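Local coordinates for pancreatic lipase related protein 2 (Equus caballus, PDB 1W52) that probably hydrolyses galactolipids and triacylglycerols, releasing fatty acids, as a secreted calcium-binding lipase of the alpha/beta-hydrolase superfamily, at residues T6-F11 / G127-Y132; E33-R38 / V106-G111. All coordinates share one frame; numbering follows the deposited sequence.

Contact 1. Residues T6-F11 / G127-Y132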
loop_
_atom_site.group_PDB
_atom_site.type_symbol
_atom_site.label_atom_id
_atom_site.label_comp_id
_atom_site.label_asym_id
_atom_site.label_seq_id
_atom_site.Cartn_x
_atom_site.Cartn_y
_atom_site.Cartn_z
ATOM N N THR A 6 -22.711 -12.195 24.320
ATOM C CA THR A 6 -22.580 -11.201 25.413
ATOM C C THR A 6 -23.308 -9.847 25.148
ATOM O O THR A 6 -24.553 -9.861 25.280
ATOM C CB THR A 6 -21.046 -11.090 25.868
ATOM O OG1 THR A 6 -20.204 -10.885 24.732
ATOM C CG2 THR A 6 -20.490 -12.412 26.446
ATOM N N PRO A 7 -22.607 -8.715 24.849
ATOM C CA PRO A 7 -23.278 -7.511 24.314
ATOM C C PRO A 7 -23.194 -7.339 22.801
ATOM O O PRO A 7 -23.614 -6.307 22.258
ATOM C CB PRO A 7 -22.491 -6.387 24.974
ATOM C CG PRO A 7 -21.100 -6.923 25.130
ATOM C CD PRO A 7 -21.183 -8.406 25.121
ATOM N N LEU A 8 -22.640 -8.338 22.126
ATOM C CA LEU A 8 -22.306 -8.219 20.716
ATOM C C LEU A 8 -23.495 -8.566 19.826
ATOM O O LEU A 8 -23.502 -8.279 18.634
ATOM C CB LEU A 8 -21.128 -9.124 20.397
ATOM C CG LEU A 8 -19.979 -9.128 21.396
ATOM C CD1 LEU A 8 -18.922 -10.099 20.878
ATOM C CD2 LEU A 8 -19.419 -7.758 21.603
ATOM N N GLY A 9 -24.501 -9.201 20.398
ATOM C CA GLY A 9 -25.716 -9.436 19.650
ATOM C C GLY A 9 -25.698 -10.770 18.955
ATOM O O GLY A 9 -25.203 -11.752 19.512
ATOM N N CYS A 10 -26.239 -10.781 17.736
ATOM C CA CYS A 10 -26.517 -12.021 17.025
ATOM C C CYS A 10 -25.889 -12.173 15.685
ATOM O O CYS A 10 -25.657 -11.212 14.986
ATOM C CB CYS A 10 -28.004 -12.167 16.794
ATOM S SG CYS A 10 -28.819 -12.348 18.358
ATOM N N PHE A 11 -25.734 -13.432 15.298
ATOM C CA PHE A 11 -25.033 -13.791 14.093
ATOM C C PHE A 11 -25.827 -14.812 13.325
ATOM O O PHE A 11 -25.751 -15.988 13.620
ATOM C CB PHE A 11 -23.675 -14.339 14.499
ATOM C CG PHE A 11 -22.890 -13.388 15.355
ATOM C CD1 PHE A 11 -23.172 -13.261 16.692
ATOM C CD2 PHE A 11 -21.889 -12.580 14.802
ATOM C CE1 PHE A 11 -22.457 -12.367 17.476
ATOM C CE2 PHE A 11 -21.169 -11.676 15.591
ATOM C CZ PHE A 11 -21.452 -11.577 16.926
ATOM N N GLY A 127 -15.199 -7.826 14.787
ATOM C CA GLY A 127 -15.791 -6.626 14.227
ATOM C C GLY A 127 -16.503 -5.961 15.374
ATOM O O GLY A 127 -16.200 -4.829 15.735
ATOM N N ALA A 128 -17.437 -6.719 15.936
ATOM C CA ALA A 128 -18.262 -6.366 17.068
ATOM C C ALA A 128 -17.489 -6.031 18.325
ATOM O O ALA A 128 -17.738 -5.016 18.890
ATOM C CB ALA A 128 -19.219 -7.506 17.339
ATOM N N GLU A 129 -16.577 -6.871 18.780
ATOM C CA GLU A 129 -15.700 -6.466 19.871
ATOM C C GLU A 129 -15.248 -5.051 19.634
ATOM O O GLU A 129 -15.334 -4.226 20.531
ATOM C CB GLU A 129 -14.429 -7.294 19.970
ATOM C CG GLU A 129 -14.658 -8.755 20.239
ATOM C CD GLU A 129 -15.116 -9.023 21.654
ATOM O OE1 GLU A 129 -14.456 -8.556 22.603
ATOM O OE2 GLU A 129 -16.137 -9.713 21.814
ATOM N N THR A 130 -14.724 -4.784 18.435
ATOM C CA THR A 130 -14.113 -3.488 18.104
ATOM C C THR A 130 -15.182 -2.407 18.030
ATOM O O THR A 130 -15.169 -1.481 18.826
ATOM C CB THR A 130 -13.257 -3.599 16.803
ATOM O OG1 THR A 130 -12.011 -4.214 17.137
ATOM C CG2 THR A 130 -12.853 -2.249 16.233
ATOM N N ALA A 131 -16.101 -2.528 17.081
ATOM C CA ALA A 131 -17.285 -1.659 17.047
ATOM C C ALA A 131 -17.770 -1.344 18.462
ATOM O O ALA A 131 -17.849 -0.208 18.817
ATOM C CB ALA A 131 -18.398 -2.283 16.251
ATOM N N TYR A 132 -18.063 -2.353 19.266
ATOM C CA TYR A 132 -18.478 -2.170 20.667
ATOM C C TYR A 132 -17.623 -1.281 21.540
ATOM O O TYR A 132 -18.167 -0.471 22.301
ATOM C CB TYR A 132 -18.514 -3.506 21.366
ATOM C CG TYR A 132 -19.067 -3.457 22.754
ATOM C CD1 TYR A 132 -20.357 -2.939 23.011
ATOM C CD2 TYR A 132 -18.308 -3.939 23.818
ATOM C CE1 TYR A 132 -20.855 -2.906 24.285
ATOM C CE2 TYR A 132 -18.801 -3.919 25.097
ATOM C CZ TYR A 132 -20.065 -3.413 25.322
ATOM O OH TYR A 132 -20.485 -3.434 26.615
#
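The turn of the N-terminal two-stranded hairpin packs on helix 116-141 of the alpha/beta-hydrolase domain, with Pro7 and Leu8 set against Ala128, Glu129 and Tyr132. Leu8 belongs to a classic beta bulge: it and Gly9 both face Tyr5. The disulfide Cys4-Cys10 ties the two strands of the hairpin together. Pro7 lies over one face of the Tyr132 ring in a CH-pi contact. Its CG is 4.0 Å from the centroid of the Tyr132 ring, 24° off the ring normal and displaced toward the rim. The closest ring atom is Tyr132 CZ, 3.7 Å from Pro7 CG. Tyr132 CG is anti to the backbone N (chi1 -174°), which places CG on the side of the hairpin turn. The two side chains cross at about a right angle.

Leu8 CB meets Ala128 CB at 4.0 Å. Its CD2 approaches Tyr132 CB at 4.4 Å. Leu8 CD1 is also next to the carboxylate of Glu129, whose chain bends at chi2 (-72°), turning CD toward Leu8. The polar end of Glu129 has its strong partner outside the two segments, in a salt bridge from OE2 to Arg56. Arg56 also donates a hydrogen bond to Thr6 OG1. The direct contact is therefore mostly apolar and CH-pi, with a leucine methyl beside the Glu129 carboxylate, while Arg56 links the buried acid of the helix to the hairpin turn and probably favours its ionised form.

Contact 2. Residues E33-R38 / V106-G111; sequences EEVNTR and VDWSSG
Val35 CG1 is anti to its backbone N (chi1 -173°), and this sets the methyl against Trp108 and Gly111. Ser110 OG lies between its own backbone N and carbonyl carbon (chi1 87°), where it meets Val35 O. The hydroxyl donates to Val35 O at 2.7 Å. It comes from above the carbonyl plane, with a C=O...donor angle of 97°. Val35 CG1 is 4.0 Å from Trp108 CB, and lies near the plane of the indole at its edge. It is also 3.9 Å from Gly111 CA.

Beyond Asn36, which leaves the helix with positive phi, the chain enters an antiparallel strand pair. Arg38 and Asp107 form its hydrogen-bonded pair. Asp107 N donates to Arg38 O at 2.9 Å. The return bond from Arg38 N to Asp107 O is weak. Next to this pair, Thr37 CG2 and Val106 CG1 lie side by side at 4.1 Å, the two side chains pointing the same way. Ser109 OG donates to Asp107 OD1 at 3.0 Å on its syn side.

Arg38 forms a salt bridge with Glu84, and Asp107 OD2 accepts from Gly83 N. Trp108 stacks on His77 and donates from NE1 to His77 O. Strand 38-43 thus pairs with strand 102-107 in the central sheet, while Val106 and Trp108 pack between strand 72-76 and helix 116-141.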
loop_
_atom_site.group_PDB
_atom_site.type_symbol
_atom_site.label_atom_id
_atom_site.label_comp_id
_atom_site.label_asym_id
_atom_site.label_seq_id
_atom_site.Cartn_x
_atom_site.Cartn_y
_atom_site.Cartn_z
ATOM N N GLU A 33 -14.970 -15.667 23.605
ATOM C CA GLU A 33 -14.030 -16.293 24.532
ATOM C C GLU A 33 -13.019 -17.152 23.758
ATOM O O GLU A 33 -11.815 -17.081 24.031
ATOM C CB GLU A 33 -14.824 -17.143 25.583
ATOM C CG GLU A 33 -15.781 -16.381 26.545
ATOM C CD GLU A 33 -17.242 -16.240 26.070
ATOM O OE1 GLU A 33 -17.766 -17.158 25.406
ATOM O OE2 GLU A 33 -17.904 -15.211 26.393
ATOM N N GLU A 34 -13.558 -17.937 22.799
ATOM C CA GLU A 34 -12.820 -18.874 21.893
ATOM C C GLU A 34 -11.832 -18.148 20.946
ATOM O O GLU A 34 -10.715 -18.649 20.694
ATOM C CB GLU A 34 -13.802 -19.751 21.038
ATOM C CG GLU A 34 -14.483 -20.918 21.784
ATOM C CD GLU A 34 -15.461 -21.772 20.949
ATOM O OE1 GLU A 34 -15.163 -22.971 20.761
ATOM O OE2 GLU A 34 -16.545 -21.305 20.526
ATOM N N VAL A 35 -12.287 -16.985 20.439
ATOM C CA VAL A 35 -11.497 -15.984 19.667
ATOM C C VAL A 35 -10.458 -15.152 20.474
ATOM O O VAL A 35 -9.409 -14.764 19.911
ATOM C CB VAL A 35 -12.412 -14.970 18.991
ATOM C CG1 VAL A 35 -11.630 -14.071 18.098
ATOM C CG2 VAL A 35 -13.482 -15.659 18.193
ATOM N N ASN A 36 -10.753 -14.886 21.760
ATOM C CA ASN A 36 -9.884 -14.128 22.662
ATOM C C ASN A 36 -9.375 -12.849 22.021
ATOM O O ASN A 36 -8.145 -12.653 21.881
ATOM C CB ASN A 36 -8.709 -14.975 23.117
ATOM C CG ASN A 36 -7.881 -14.290 24.191
ATOM O OD1 ASN A 36 -6.640 -14.410 24.237
ATOM N ND2 ASN A 36 -8.560 -13.551 25.061
ATOM N N THR A 37 -10.331 -11.994 21.602
ATOM C CA THR A 37 -10.010 -10.664 21.047
ATOM C C THR A 37 -9.405 -9.798 22.130
ATOM O O THR A 37 -9.926 -9.742 23.243
ATOM C CB THR A 37 -11.250 -9.964 20.583
ATOM O OG1 THR A 37 -11.968 -10.812 19.709
ATOM C CG2 THR A 37 -10.918 -8.755 19.758
ATOM N N ARG A 38 -8.358 -9.065 21.819
ATOM C CA ARG A 38 -7.662 -8.360 22.876
ATOM C C ARG A 38 -7.153 -7.031 22.346
ATOM O O ARG A 38 -6.298 -7.005 21.469
ATOM C CB ARG A 38 -6.489 -9.200 23.393
ATOM C CG ARG A 38 -6.830 -10.351 24.334
ATOM C CD ARG A 38 -5.671 -10.669 25.289
ATOM N NE ARG A 38 -4.385 -10.412 24.641
ATOM C CZ ARG A 38 -3.240 -10.113 25.271
ATOM N NH1 ARG A 38 -3.158 -10.044 26.596
ATOM N NH2 ARG A 38 -2.144 -9.900 24.553
ATOM N N VAL A 106 -5.340 -4.711 17.562
ATOM C CA VAL A 106 -6.417 -5.651 17.855
ATOM C C VAL A 106 -5.905 -7.085 17.665
ATOM O O VAL A 106 -5.842 -7.577 16.539
ATOM C CB VAL A 106 -7.614 -5.412 16.940
ATOM C CG1 VAL A 106 -8.714 -6.454 17.214
ATOM C CG2 VAL A 106 -8.154 -3.989 17.101
ATOM N N ASP A 107 -5.523 -7.748 18.752
ATOM C CA ASP A 107 -5.004 -9.104 18.657
ATOM C C ASP A 107 -6.107 -10.123 18.777
ATOM O O ASP A 107 -6.716 -10.231 19.819
ATOM C CB ASP A 107 -3.993 -9.369 19.758
ATOM C CG ASP A 107 -3.564 -10.841 19.817
ATOM O OD1 ASP A 107 -4.369 -11.658 20.237
ATOM O OD2 ASP A 107 -2.456 -11.283 19.479
ATOM N N TRP A 108 -6.364 -10.888 17.722
ATOM C CA TRP A 108 -7.334 -11.988 17.801
ATOM C C TRP A 108 -6.726 -13.278 17.317
ATOM O O TRP A 108 -7.402 -14.101 16.717
ATOM C CB TRP A 108 -8.590 -11.680 17.015
ATOM C CG TRP A 108 -8.368 -11.406 15.603
ATOM C CD1 TRP A 108 -7.686 -10.367 15.075
ATOM C CD2 TRP A 108 -8.878 -12.155 14.496
ATOM N NE1 TRP A 108 -7.736 -10.411 13.699
ATOM C CE2 TRP A 108 -8.461 -11.501 13.316
ATOM C CE3 TRP A 108 -9.639 -13.319 14.379
ATOM C CZ2 TRP A 108 -8.783 -11.958 12.047
ATOM C CZ3 TRP A 108 -9.969 -13.767 13.104
ATOM C CH2 TRP A 108 -9.541 -13.083 11.960
ATOM N N SER A 109 -5.448 -13.439 17.628
ATOM C CA SER A 109 -4.615 -14.508 17.104
ATOM C C SER A 109 -5.255 -15.878 17.160
ATOM O O SER A 109 -5.393 -16.577 16.137
ATOM C CB SER A 109 -3.299 -14.552 17.878
ATOM O OG SER A 109 -3.513 -14.342 19.254
ATOM N N SER A 110 -5.632 -16.239 18.377
ATOM C CA SER A 110 -6.290 -17.503 18.675
ATOM C C SER A 110 -7.535 -17.772 17.792
ATOM O O SER A 110 -7.811 -18.905 17.432
ATOM C CB SER A 110 -6.615 -17.564 20.190
ATOM O OG SER A 110 -7.877 -16.966 20.471
ATOM N N GLY A 111 -8.273 -16.737 17.438
ATOM C CA GLY A 111 -9.443 -16.897 16.593
ATOM C C GLY A 111 -9.099 -16.971 15.139
ATOM O O GLY A 111 -9.867 -17.526 14.359
#

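Overall arrangement
Contacts 1 and 2 lie on the same side of the chain's centre, with centres about 13 Å apart. Both pack on helix 116-141, which supplies one segment of contact 1. Contact 2 is nested within the loop that contact 1 closes. They touch directly: Glu129 CG is 3.4 Å from Thr37 OG1, and Thr6 CG2 is 3.8 Å from Glu33 OE2. Together they join the N-terminal hairpin, the helix and the central sheet. Only contact 2 comes near the predicted catalytic site. The side chain of Trp108 is about 8 Å from that of Ser154, the predicted nucleophile, and about 10 Å from a bound detergent. Contact 1 is away from the annotated sites.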